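Local coordinates for protein integral membrane indolylacetylinositol arabinosyltransferase EmbC (Mycolicibacterium smegmatis, PDB 7BVE) that probably transfers arabinose units as the chain of cell-wall arabinan is polymerised, working in the mycobacterial membrane, with ethambutol bound in this structure, at residues A[69-74]-A[138-143]; A[73-78]-A[132-137]; A[90-95]-A[107-112]; A[126-131]-A[152-157]. All coordinates share one frame; numbering follows the deposited sequence.

Interaction 1 of 4, residues A[69-74]-A[138-143]; sequences TVTVPC and CRYLTF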
loop_
_atom_site.group_PDB
_atom_site.type_symbol
_atom_site.label_atom_id
_atom_site.label_comp_id
_atom_site.label_asym_id
_atom_site.label_seq_id
_atom_site.Cartn_x
_atom_site.Cartn_y
_atom_site.Cartn_z
ATOM N N THR A 69 22.682 -41.837 -11.575
ATOM C CA THR A 69 23.863 -42.692 -11.471
ATOM C C THR A 69 24.566 -42.713 -12.820
ATOM O O THR A 69 24.018 -43.246 -13.786
ATOM C CB THR A 69 23.471 -44.103 -11.039
ATOM O OG1 THR A 69 22.917 -44.075 -9.719
ATOM C CG2 THR A 69 24.669 -45.028 -11.054
ATOM N N VAL A 70 25.770 -42.160 -12.884
ATOM C CA VAL A 70 26.570 -42.182 -14.100
ATOM C C VAL A 70 27.909 -42.840 -13.787
ATOM O O VAL A 70 28.420 -42.739 -12.669
ATOM C CB VAL A 70 26.714 -40.752 -14.689
ATOM C CG1 VAL A 70 27.391 -39.821 -13.748
ATOM C CG2 VAL A 70 27.436 -40.752 -16.014
ATOM N N THR A 71 28.444 -43.587 -14.756
ATOM C CA THR A 71 29.659 -44.373 -14.544
ATOM C C THR A 71 30.461 -44.359 -15.843
ATOM O O THR A 71 30.166 -45.130 -16.753
ATOM C CB THR A 71 29.311 -45.795 -14.124
ATOM O OG1 THR A 71 28.542 -45.760 -12.918
ATOM C CG2 THR A 71 30.561 -46.614 -13.881
ATOM N N VAL A 72 31.474 -43.505 -15.915
ATOM C CA VAL A 72 32.254 -43.314 -17.137
ATOM C C VAL A 72 33.554 -44.105 -17.049
ATOM O O VAL A 72 34.227 -44.051 -16.013
ATOM C CB VAL A 72 32.538 -41.823 -17.367
ATOM C CG1 VAL A 72 33.360 -41.615 -18.603
ATOM C CG2 VAL A 72 31.250 -41.051 -17.462
ATOM N N PRO A 73 33.960 -44.843 -18.084
ATOM C CA PRO A 73 35.281 -45.488 -18.053
ATOM C C PRO A 73 36.439 -44.521 -18.281
ATOM O O PRO A 73 36.250 -43.303 -18.319
ATOM C CB PRO A 73 35.185 -46.528 -19.174
ATOM C CG PRO A 73 34.178 -45.990 -20.093
ATOM C CD PRO A 73 33.174 -45.269 -19.249
ATOM N N CYS A 74 37.654 -45.057 -18.412
ATOM C CA CYS A 74 38.857 -44.247 -18.579
ATOM C C CYS A 74 39.089 -43.812 -20.021
ATOM O O CYS A 74 39.344 -42.634 -20.285
ATOM C CB CYS A 74 40.078 -45.020 -18.085
ATOM S SG CYS A 74 40.403 -46.562 -18.954
ATOM N N CYS A 138 42.550 -46.047 -12.943
ATOM C CA CYS A 138 41.351 -45.201 -13.016
ATOM C C CYS A 138 40.275 -45.851 -13.885
ATOM O O CYS A 138 39.876 -45.336 -14.922
ATOM C CB CYS A 138 41.686 -43.788 -13.504
ATOM S SG CYS A 138 40.337 -42.609 -13.406
ATOM N N ARG A 139 39.806 -47.007 -13.435
ATOM C CA ARG A 139 38.911 -47.822 -14.240
ATOM C C ARG A 139 37.492 -47.273 -14.335
ATOM O O ARG A 139 36.740 -47.719 -15.205
ATOM C CB ARG A 139 38.881 -49.241 -13.683
ATOM C CG ARG A 139 40.203 -49.956 -13.823
ATOM C CD ARG A 139 40.079 -51.410 -13.436
ATOM N NE ARG A 139 39.723 -51.564 -12.031
ATOM C CZ ARG A 139 40.608 -51.612 -11.042
ATOM N NH1 ARG A 139 41.903 -51.515 -11.305
ATOM N NH2 ARG A 139 40.200 -51.757 -9.788
ATOM N N TYR A 140 37.097 -46.329 -13.487
ATOM C CA TYR A 140 35.731 -45.830 -13.524
ATOM C C TYR A 140 35.718 -44.362 -13.137
ATOM O O TYR A 140 36.734 -43.787 -12.752
ATOM C CB TYR A 140 34.808 -46.617 -12.589
ATOM C CG TYR A 140 34.585 -48.055 -12.975
ATOM C CD1 TYR A 140 33.713 -48.389 -13.996
ATOM C CD2 TYR A 140 35.243 -49.078 -12.310
ATOM C CE1 TYR A 140 33.505 -49.701 -14.354
ATOM C CE2 TYR A 140 35.044 -50.392 -12.657
ATOM C CZ TYR A 140 34.173 -50.699 -13.680
ATOM O OH TYR A 140 33.969 -52.014 -14.032
ATOM N N LEU A 141 34.543 -43.764 -13.275
ATOM C CA LEU A 141 34.226 -42.430 -12.785
ATOM C C LEU A 141 32.842 -42.481 -12.145
ATOM O O LEU A 141 31.894 -41.834 -12.588
ATOM C CB LEU A 141 34.366 -41.389 -13.896
ATOM C CG LEU A 141 34.129 -39.890 -13.668
ATOM C CD1 LEU A 141 34.847 -39.425 -12.444
ATOM C CD2 LEU A 141 34.592 -39.104 -14.876
ATOM N N THR A 142 32.693 -43.389 -11.185
ATOM C CA THR A 142 31.437 -43.600 -10.480
ATOM C C THR A 142 30.933 -42.313 -9.834
ATOM O O THR A 142 31.693 -41.575 -9.207
ATOM C CB THR A 142 31.638 -44.678 -9.418
ATOM O OG1 THR A 142 32.174 -45.853 -10.034
ATOM C CG2 THR A 142 30.332 -45.035 -8.752
ATOM N N PHE A 143 29.654 -42.018 -10.045
ATOM C CA PHE A 143 29.011 -40.839 -9.490
ATOM C C PHE A 143 27.582 -41.208 -9.124
ATOM O O PHE A 143 26.960 -42.026 -9.802
ATOM C CB PHE A 143 29.046 -39.676 -10.485
ATOM C CG PHE A 143 28.328 -38.453 -10.017
ATOM C CD1 PHE A 143 28.923 -37.576 -9.142
ATOM C CD2 PHE A 143 27.045 -38.185 -10.450
ATOM C CE1 PHE A 143 28.253 -36.453 -8.714
ATOM C CE2 PHE A 143 26.373 -37.084 -10.009
ATOM C CZ PHE A 143 26.976 -36.212 -9.150
#

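Interaction 2 of 4, residues A[73-78]-A[132-137]; sequences PCQAAA and QVLSPD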
loop_
_atom_site.group_PDB
_atom_site.type_symbol
_atom_site.label_atom_id
_atom_site.label_comp_id
_atom_site.label_asym_id
_atom_site.label_seq_id
_atom_site.Cartn_x
_atom_site.Cartn_y
_atom_site.Cartn_z
ATOM N N PRO A 73 33.960 -44.843 -18.084
ATOM C CA PRO A 73 35.281 -45.488 -18.053
ATOM C C PRO A 73 36.439 -44.521 -18.281
ATOM O O PRO A 73 36.250 -43.303 -18.319
ATOM C CB PRO A 73 35.185 -46.528 -19.174
ATOM C CG PRO A 73 34.178 -45.990 -20.093
ATOM C CD PRO A 73 33.174 -45.269 -19.249
ATOM N N CYS A 74 37.654 -45.057 -18.412
ATOM C CA CYS A 74 38.857 -44.247 -18.579
ATOM C C CYS A 74 39.089 -43.812 -20.021
ATOM O O CYS A 74 39.344 -42.634 -20.285
ATOM C CB CYS A 74 40.078 -45.020 -18.085
ATOM S SG CYS A 74 40.403 -46.562 -18.954
ATOM N N GLN A 75 39.019 -44.752 -20.963
ATOM C CA GLN A 75 39.319 -44.464 -22.359
ATOM C C GLN A 75 38.193 -43.740 -23.083
ATOM O O GLN A 75 38.330 -43.483 -24.284
ATOM C CB GLN A 75 39.651 -45.760 -23.096
ATOM C CG GLN A 75 40.911 -46.432 -22.602
ATOM C CD GLN A 75 42.136 -45.566 -22.788
ATOM O OE1 GLN A 75 42.697 -45.049 -21.824
ATOM N NE2 GLN A 75 42.559 -45.402 -24.034
ATOM N N ALA A 76 37.088 -43.427 -22.405
ATOM C CA ALA A 76 36.068 -42.579 -23.005
ATOM C C ALA A 76 36.584 -41.163 -23.205
ATOM O O ALA A 76 36.286 -40.527 -24.220
ATOM C CB ALA A 76 34.814 -42.573 -22.135
ATOM N N ALA A 77 37.382 -40.663 -22.267
ATOM C CA ALA A 77 37.943 -39.322 -22.354
ATOM C C ALA A 77 39.240 -39.267 -23.139
ATOM O O ALA A 77 40.012 -38.325 -22.951
ATOM C CB ALA A 77 38.175 -38.754 -20.955
ATOM N N ALA A 78 39.507 -40.253 -23.996
ATOM C CA ALA A 78 40.705 -40.207 -24.824
ATOM C C ALA A 78 40.565 -39.168 -25.925
ATOM O O ALA A 78 41.551 -38.538 -26.323
ATOM C CB ALA A 78 40.988 -41.584 -25.419
ATOM N N GLN A 132 46.976 -38.622 -15.473
ATOM C CA GLN A 132 46.775 -39.648 -14.465
ATOM C C GLN A 132 45.453 -40.379 -14.682
ATOM O O GLN A 132 45.328 -41.549 -14.303
ATOM C CB GLN A 132 46.851 -39.003 -13.080
ATOM C CG GLN A 132 46.908 -39.956 -11.907
ATOM C CD GLN A 132 47.108 -39.227 -10.592
ATOM O OE1 GLN A 132 47.188 -38.001 -10.557
ATOM N NE2 GLN A 132 47.190 -39.979 -9.503
ATOM N N VAL A 133 44.472 -39.720 -15.306
ATOM C CA VAL A 133 43.238 -40.392 -15.707
ATOM C C VAL A 133 43.489 -41.315 -16.895
ATOM O O VAL A 133 43.004 -42.450 -16.930
ATOM C CB VAL A 133 42.141 -39.354 -16.007
ATOM C CG1 VAL A 133 40.914 -40.005 -16.608
ATOM C CG2 VAL A 133 41.747 -38.632 -14.745
ATOM N N LEU A 134 44.293 -40.872 -17.861
ATOM C CA LEU A 134 44.625 -41.711 -19.022
ATOM C C LEU A 134 45.674 -42.796 -18.716
ATOM O O LEU A 134 46.151 -43.438 -19.660
ATOM C CB LEU A 134 45.112 -40.853 -20.190
ATOM C CG LEU A 134 44.088 -40.297 -21.187
ATOM C CD1 LEU A 134 43.322 -41.439 -21.835
ATOM C CD2 LEU A 134 43.139 -39.278 -20.578
ATOM N N SER A 135 46.032 -43.006 -17.451
ATOM C CA SER A 135 46.905 -44.085 -17.028
ATOM C C SER A 135 46.185 -45.424 -17.194
ATOM O O SER A 135 44.970 -45.460 -17.404
ATOM C CB SER A 135 47.328 -43.842 -15.578
ATOM O OG SER A 135 46.212 -43.895 -14.708
ATOM N N PRO A 136 46.896 -46.557 -17.104
ATOM C CA PRO A 136 46.186 -47.852 -17.074
ATOM C C PRO A 136 45.360 -48.104 -15.817
ATOM O O PRO A 136 44.639 -49.106 -15.766
ATOM C CB PRO A 136 47.319 -48.878 -17.216
ATOM C CG PRO A 136 48.554 -48.154 -16.838
ATOM C CD PRO A 136 48.342 -46.757 -17.316
ATOM N N ASP A 137 45.439 -47.240 -14.809
ATOM C CA ASP A 137 44.539 -47.264 -13.665
ATOM C C ASP A 137 43.311 -46.409 -13.981
ATOM O O ASP A 137 43.039 -46.115 -15.149
ATOM C CB ASP A 137 45.276 -46.798 -12.408
ATOM C CG ASP A 137 46.324 -47.782 -11.960
ATOM O OD1 ASP A 137 46.158 -48.984 -12.249
ATOM O OD2 ASP A 137 47.309 -47.361 -11.319
#

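Interaction 3 of 4, residues A[90-95]-A[107-112]; sequences VLLSTV and LLIERI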
loop_
_atom_site.group_PDB
_atom_site.type_symbol
_atom_site.label_atom_id
_atom_site.label_comp_id
_atom_site.label_asym_id
_atom_site.label_seq_id
_atom_site.Cartn_x
_atom_site.Cartn_y
_atom_site.Cartn_z
ATOM N N VAL A 90 33.264 -30.569 -22.733
ATOM C CA VAL A 90 32.498 -31.415 -21.827
ATOM C C VAL A 90 32.500 -32.853 -22.323
ATOM O O VAL A 90 32.452 -33.130 -23.526
ATOM C CB VAL A 90 31.071 -30.868 -21.627
ATOM C CG1 VAL A 90 31.124 -29.479 -21.045
ATOM C CG2 VAL A 90 30.275 -30.866 -22.902
ATOM N N LEU A 91 32.628 -33.776 -21.378
ATOM C CA LEU A 91 32.460 -35.196 -21.630
ATOM C C LEU A 91 31.015 -35.625 -21.475
ATOM O O LEU A 91 30.558 -36.512 -22.202
ATOM C CB LEU A 91 33.336 -35.997 -20.664
ATOM C CG LEU A 91 33.350 -37.522 -20.715
ATOM C CD1 LEU A 91 33.941 -37.995 -21.998
ATOM C CD2 LEU A 91 34.130 -38.071 -19.557
ATOM N N LEU A 92 30.292 -34.985 -20.563
ATOM C CA LEU A 92 28.919 -35.314 -20.238
ATOM C C LEU A 92 28.345 -34.132 -19.482
ATOM O O LEU A 92 29.078 -33.398 -18.823
ATOM C CB LEU A 92 28.854 -36.595 -19.409
ATOM C CG LEU A 92 27.557 -37.338 -19.159
ATOM C CD1 LEU A 92 27.913 -38.788 -19.103
ATOM C CD2 LEU A 92 26.920 -36.915 -17.859
ATOM N N SER A 93 27.037 -33.952 -19.585
ATOM C CA SER A 93 26.372 -32.813 -18.980
ATOM C C SER A 93 24.895 -33.134 -18.857
ATOM O O SER A 93 24.396 -34.060 -19.495
ATOM C CB SER A 93 26.573 -31.549 -19.809
ATOM O OG SER A 93 25.870 -30.462 -19.251
ATOM N N THR A 94 24.203 -32.373 -18.018
ATOM C CA THR A 94 22.751 -32.386 -18.006
ATOM C C THR A 94 22.165 -31.048 -18.419
ATOM O O THR A 94 20.944 -30.897 -18.435
ATOM C CB THR A 94 22.205 -32.786 -16.629
ATOM O OG1 THR A 94 22.578 -31.817 -15.650
ATOM C CG2 THR A 94 22.729 -34.138 -16.216
ATOM N N VAL A 95 23.010 -30.071 -18.741
ATOM C CA VAL A 95 22.598 -28.772 -19.273
ATOM C C VAL A 95 23.524 -28.398 -20.416
ATOM O O VAL A 95 24.662 -28.879 -20.496
ATOM C CB VAL A 95 22.644 -27.677 -18.186
ATOM C CG1 VAL A 95 21.539 -27.859 -17.174
ATOM C CG2 VAL A 95 23.962 -27.736 -17.484
ATOM N N LEU A 107 24.874 -30.328 -13.944
ATOM C CA LEU A 107 26.048 -31.168 -13.781
ATOM C C LEU A 107 26.945 -31.053 -15.000
ATOM O O LEU A 107 26.462 -30.889 -16.120
ATOM C CB LEU A 107 25.631 -32.620 -13.591
ATOM C CG LEU A 107 26.584 -33.723 -13.147
ATOM C CD1 LEU A 107 25.709 -34.656 -12.443
ATOM C CD2 LEU A 107 27.227 -34.458 -14.285
ATOM N N LEU A 108 28.251 -31.166 -14.778
ATOM C CA LEU A 108 29.245 -31.098 -15.838
ATOM C C LEU A 108 30.433 -31.969 -15.474
ATOM O O LEU A 108 30.862 -31.992 -14.321
ATOM C CB LEU A 108 29.720 -29.661 -16.076
ATOM C CG LEU A 108 28.799 -28.628 -16.723
ATOM C CD1 LEU A 108 29.387 -27.263 -16.584
ATOM C CD2 LEU A 108 28.631 -28.943 -18.174
ATOM N N ILE A 109 30.959 -32.689 -16.457
ATOM C CA ILE A 109 32.204 -33.433 -16.311
ATOM C C ILE A 109 33.154 -32.766 -17.304
ATOM O O ILE A 109 33.926 -33.415 -18.017
ATOM C CB ILE A 109 32.005 -34.946 -16.530
ATOM C CG1 ILE A 109 30.864 -35.434 -15.647
ATOM C CG2 ILE A 109 33.193 -35.756 -16.040
ATOM C CD1 ILE A 109 30.465 -36.852 -15.892
ATOM N N GLU A 110 33.019 -31.444 -17.405
ATOM C CA GLU A 110 33.826 -30.565 -18.243
ATOM C C GLU A 110 35.307 -30.712 -17.925
ATOM O O GLU A 110 35.672 -31.029 -16.793
ATOM C CB GLU A 110 33.364 -29.117 -18.033
ATOM C CG GLU A 110 33.952 -28.076 -18.975
ATOM C CD GLU A 110 33.415 -26.682 -18.718
ATOM O OE1 GLU A 110 32.609 -26.519 -17.779
ATOM O OE2 GLU A 110 33.797 -25.747 -19.454
ATOM N N ARG A 111 36.168 -30.503 -18.913
ATOM C CA ARG A 111 37.608 -30.524 -18.713
ATOM C C ARG A 111 38.113 -29.098 -18.565
ATOM O O ARG A 111 38.245 -28.374 -19.555
ATOM C CB ARG A 111 38.313 -31.215 -19.871
ATOM C CG ARG A 111 39.805 -31.270 -19.704
ATOM C CD ARG A 111 40.441 -31.908 -20.902
ATOM N NE ARG A 111 40.129 -31.174 -22.120
ATOM C CZ ARG A 111 40.783 -30.101 -22.543
ATOM N NH1 ARG A 111 41.804 -29.625 -21.847
ATOM N NH2 ARG A 111 40.416 -29.506 -23.667
ATOM N N ILE A 112 38.384 -28.690 -17.326
ATOM C CA ILE A 112 39.212 -27.515 -17.118
ATOM C C ILE A 112 40.643 -27.876 -17.517
ATOM O O ILE A 112 41.049 -29.039 -17.427
ATOM C CB ILE A 112 39.117 -27.052 -15.655
ATOM C CG1 ILE A 112 37.659 -27.069 -15.193
ATOM C CG2 ILE A 112 39.600 -25.619 -15.479
ATOM C CD1 ILE A 112 36.744 -26.114 -15.932
#

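Interaction 4 of 4, residues A[126-131]-A[152-157]; sequences VSAPLE and GEFVGL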
loop_
_atom_site.group_PDB
_atom_site.type_symbol
_atom_site.label_atom_id
_atom_site.label_comp_id
_atom_site.label_asym_id
_atom_site.label_seq_id
_atom_site.Cartn_x
_atom_site.Cartn_y
_atom_site.Cartn_z
ATOM N N VAL A 126 34.915 -34.001 -7.251
ATOM C CA VAL A 126 36.144 -34.777 -7.343
ATOM C C VAL A 126 36.913 -34.284 -8.564
ATOM O O VAL A 126 36.338 -33.731 -9.500
ATOM C CB VAL A 126 35.832 -36.296 -7.408
ATOM C CG1 VAL A 126 35.261 -36.691 -8.751
ATOM C CG2 VAL A 126 37.032 -37.139 -7.026
ATOM N N SER A 127 38.236 -34.428 -8.524
ATOM C CA SER A 127 39.087 -33.963 -9.613
ATOM C C SER A 127 40.325 -34.840 -9.675
ATOM O O SER A 127 40.711 -35.464 -8.687
ATOM C CB SER A 127 39.485 -32.499 -9.429
ATOM O OG SER A 127 38.350 -31.655 -9.425
ATOM N N ALA A 128 40.953 -34.866 -10.851
ATOM C CA ALA A 128 42.165 -35.650 -11.069
ATOM C C ALA A 128 42.941 -35.133 -12.274
ATOM O O ALA A 128 42.335 -34.636 -13.230
ATOM C CB ALA A 128 41.827 -37.125 -11.272
ATOM N N PRO A 129 44.274 -35.218 -12.260
ATOM C CA PRO A 129 45.052 -34.823 -13.440
ATOM C C PRO A 129 44.812 -35.757 -14.615
ATOM O O PRO A 129 44.591 -36.958 -14.448
ATOM C CB PRO A 129 46.501 -34.902 -12.950
ATOM C CG PRO A 129 46.406 -34.744 -11.481
ATOM C CD PRO A 129 45.138 -35.431 -11.089
ATOM N N LEU A 130 44.878 -35.187 -15.817
ATOM C CA LEU A 130 44.346 -35.860 -16.997
ATOM C C LEU A 130 45.282 -36.955 -17.493
ATOM O O LEU A 130 44.829 -38.006 -17.961
ATOM C CB LEU A 130 44.078 -34.834 -18.091
ATOM C CG LEU A 130 43.393 -35.321 -19.360
ATOM C CD1 LEU A 130 42.011 -35.862 -19.062
ATOM C CD2 LEU A 130 43.303 -34.159 -20.292
ATOM N N GLU A 131 46.595 -36.738 -17.392
ATOM C CA GLU A 131 47.539 -37.806 -17.708
ATOM C C GLU A 131 47.516 -38.907 -16.657
ATOM O O GLU A 131 47.995 -40.015 -16.919
ATOM C CB GLU A 131 48.957 -37.243 -17.852
ATOM C CG GLU A 131 49.592 -36.772 -16.553
ATOM C CD GLU A 131 49.270 -35.327 -16.218
ATOM O OE1 GLU A 131 48.364 -34.745 -16.848
ATOM O OE2 GLU A 131 49.922 -34.775 -15.307
ATOM N N GLY A 152 31.282 -38.611 -5.780
ATOM C CA GLY A 152 32.036 -39.038 -6.939
ATOM C C GLY A 152 33.288 -39.787 -6.546
ATOM O O GLY A 152 33.779 -39.651 -5.434
ATOM N N GLU A 153 33.806 -40.584 -7.481
ATOM C CA GLU A 153 34.968 -41.416 -7.184
ATOM C C GLU A 153 35.730 -41.867 -8.420
ATOM O O GLU A 153 35.163 -42.540 -9.280
ATOM C CB GLU A 153 34.549 -42.657 -6.402
ATOM C CG GLU A 153 35.716 -43.557 -6.057
ATOM C CD GLU A 153 35.310 -44.772 -5.261
ATOM O OE1 GLU A 153 34.104 -44.925 -4.981
ATOM O OE2 GLU A 153 36.199 -45.579 -4.924
ATOM N N PHE A 154 37.016 -41.538 -8.506
ATOM C CA PHE A 154 37.913 -42.100 -9.515
ATOM C C PHE A 154 38.389 -43.450 -8.995
ATOM O O PHE A 154 39.216 -43.518 -8.085
ATOM C CB PHE A 154 39.092 -41.175 -9.790
ATOM C CG PHE A 154 38.743 -39.928 -10.554
ATOM C CD1 PHE A 154 38.667 -39.944 -11.937
ATOM C CD2 PHE A 154 38.522 -38.737 -9.894
ATOM C CE1 PHE A 154 38.370 -38.799 -12.646
ATOM C CE2 PHE A 154 38.217 -37.586 -10.600
ATOM C CZ PHE A 154 38.138 -37.621 -11.980
ATOM N N VAL A 155 37.872 -44.529 -9.576
ATOM C CA VAL A 155 38.118 -45.873 -9.065
ATOM C C VAL A 155 39.417 -46.395 -9.668
ATOM O O VAL A 155 39.444 -46.831 -10.818
ATOM C CB VAL A 155 36.951 -46.812 -9.376
ATOM C CG1 VAL A 155 37.205 -48.190 -8.793
ATOM C CG2 VAL A 155 35.657 -46.230 -8.858
ATOM N N GLY A 156 40.490 -46.381 -8.883
ATOM C CA GLY A 156 41.754 -46.912 -9.346
ATOM C C GLY A 156 42.980 -46.149 -8.890
ATOM O O GLY A 156 44.069 -46.724 -8.820
ATOM N N LEU A 157 42.835 -44.866 -8.575
ATOM C CA LEU A 157 43.977 -44.047 -8.197
ATOM C C LEU A 157 43.728 -43.359 -6.862
ATOM O O LEU A 157 42.595 -43.257 -6.386
ATOM C CB LEU A 157 44.311 -43.025 -9.298
ATOM C CG LEU A 157 43.338 -41.963 -9.815
ATOM C CD1 LEU A 157 43.418 -40.666 -9.042
ATOM C CD2 LEU A 157 43.650 -41.701 -11.261
#

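Interaction 1 of 4, residues A[69-74]-A[138-143]
Strands 67-71 and 140-145 are antiparallel neighbours in the seven-stranded sheet of the concanavalin-like domain, and this contact is part of their pairing. Val-70 and Phe-143 form a hydrogen-bonded pair. Phe-143 N gives its hydrogen to Val-70 O at 3.0 Å, nearly along the C=O axis, while the return bond from Val-70 N to Phe-143 O is weak at 3.3 Å. Alongside, Val-72 O lies 2.8 Å from Leu-141 N.

The side chains sort to the two faces. On one, Val-70 has CG1 between its backbone N and carbonyl carbon (chi1 61°), which sets the methyl 3.7 Å from Phe-143 CB, the two side chains crossing obliquely. Further along, Val-72 CB meets Leu-141 CB at 3.9 Å. On the face with Thr-71 and Thr-142, Thr-71 CG2 sits 3.6 Å from Tyr-140 CD1, the two side chains lying alongside and pointing the same way. At the far end Cys-74 CB approaches Cys-138 O at 3.2 Å.

Val-70, Val-72, Leu-141 and Phe-143 also touch strands 90-93 and 107-112. One face is therefore greasy and buried against a second sheet, whereas the threonine-tyrosine face is more accessible.

Interaction 2 of 4, residues A[73-78]-A[132-137]
Flat groups carry little of this contact: neither segment has an aromatic ring, and the planar group that matters is the side-chain amide of Gln-75, whose OE1 lies 3.7 Å from Leu-134 CD1. Gln-75 leaves its backbone heading away from segment 132-137, but a bend at chi2 (-62°) swings the amide back so that its oxygen lies against the methyl. The two side chains cross obliquely.

Leu-134 does most of the touching. It is the first residue to leave helical angles after helix 130-133, and its branched tip reaches the loop that follows strand 67-71. Leu-134 CD1 also meets Ala-78 CB at 4.3 Å. The other methyl, Leu-134 CD2, lies 4.0 Å from Ala-77 O. Cys-74 CB comes within 4.1 Å of Val-133 O. Weak backbone bonds from Ala-77 N to Cys-74 O and from Ala-78 N to Gln-75 O hold the loop in tight turns, against which the leucine lies.

Within 132-137, the turn after the helix is tied by its own serine: Ser-135 OG donates to Gln-132 O from above the carbonyl plane, and Asp-137 N makes a weak bond to the same hydroxyl.

The hydrogen bonds described lie within each segment, and the two meet by van der Waals packing, a partly exposed contact of loop and helix end made chiefly through one leucine, with Cys-74 beside it.

Interaction 3 of 4, residues A[90-95]-A[107-112]
The two segments run antiparallel with a corner at Leu-91, giving a short, weakly bonded pairing around Leu-92 and Ser-93, looser still at Val-90 before the corner. Ile-109 N bonds to Leu-92 O at 3.1 Å with a fairly straight N-H (158°), in the carbonyl plane. Ser-93 and Leu-108 then form a non-hydrogen-bonded pair, and Thr-94 N reaches Leu-107 O weakly at 3.3 Å.

Thr-94 adds a side-chain link. With OG1 between its backbone N and carbonyl carbon (chi1 64°), the hydroxyl accepts Leu-107 N at 3.2 Å and bonds to Gln-182 O as well. Leu-92 and Ile-109 lie side by side, Ile-109 CD1 touching Leu-92 CB at 3.9 Å. On the opposite face, Val-90 CG1 lies against the extended chain of Glu-110, 3.8 Å from CB, and the same methyl is 3.8 Å from Leu-108 CD2. Ser-93 OG reaches forward to bond Val-95 O.

Leu-107 and Ile-109 go on to meet Phe-143 and Leu-141 of the larger sheet. Two successive antiparallel strands joined by a long loop, at the margin of a four-stranded sheet whose leucine-isoleucine face packs on a second sheet, fit the β-sandwich of concanavalin-like domains.

Interaction 4 of 4, residues A[126-131]-A[152-157]
The ring of Phe-154 is the centre of this contact, and three residues of strand 123-129 are set around it. Ala-128 CB stands over the middle of one face, 3.8 Å from the ring centroid and 14° off the normal, a clean CH-pi contact. Ser-127 offers backbone instead of side chain: its N lies in plane at the ring edge, and its carbonyl carbon is 3.6 Å from Phe-154 CE2. Val-126 crosses the phenylalanine obliquely and touches it with both methyls, CG1 at 3.6 Å from Phe-154 CE2 and CG2 at 3.6 Å from Phe-154 CD2.

The torsions explain the fit. Phe-154 has CG anti to its carbonyl carbon (chi1 -72°), which drops the ring onto strand 123-129 of the facing sheet, and Val-126 carries CG1 in the crowded position between N and carbonyl carbon, so both branches face the ring. Leu-157, beyond the strand end and after the turn at Gly-156, adds a looser touch, its CD1 4.5 Å from Ala-128 CB.

The two strands belong to different sheets, 123-129 to the edge of the four-stranded one and 149-155 to the seven-stranded one, and their directions differ by 30°. Phe-154 therefore works between layers. Val-133 from helix 130-133, Leu-141 and Cys-138 also touch it, extending the hydrophobic cluster.

Sheet hydrogen bonding is made elsewhere, Ala-128 pairing with Leu-116 and Glu-153 with Thr-142, so across this interface cohesion is mainly apolar: methyls and a stretch of backbone against an aromatic ring, with dispersion and CH-pi attraction doing the work.

All four contacts lie in one domain whose two packed sheets are consistent with a concanavalin-like β-sandwich, but at different depths. Interactions 1 and 3 are strand pairings within a layer, one in each sheet, held by backbone hydrogen bonds; interaction 4 joins the layers mainly by side chains, without a hydrogen bond between them. Interaction 3 is the most buried, and its inner face packs on that of interaction 1. Strands 140-145 and 149-155 are neighbours in the seven-stranded sheet, so interactions 1 and 4 meet through probable backbone hydrogen bonds as well as Phe-154. Interaction 2 is more exposed, shares Pro-73 and Cys-74 with interaction 1 and helix 130-133 with interaction 4, and packs loosely around a leucine.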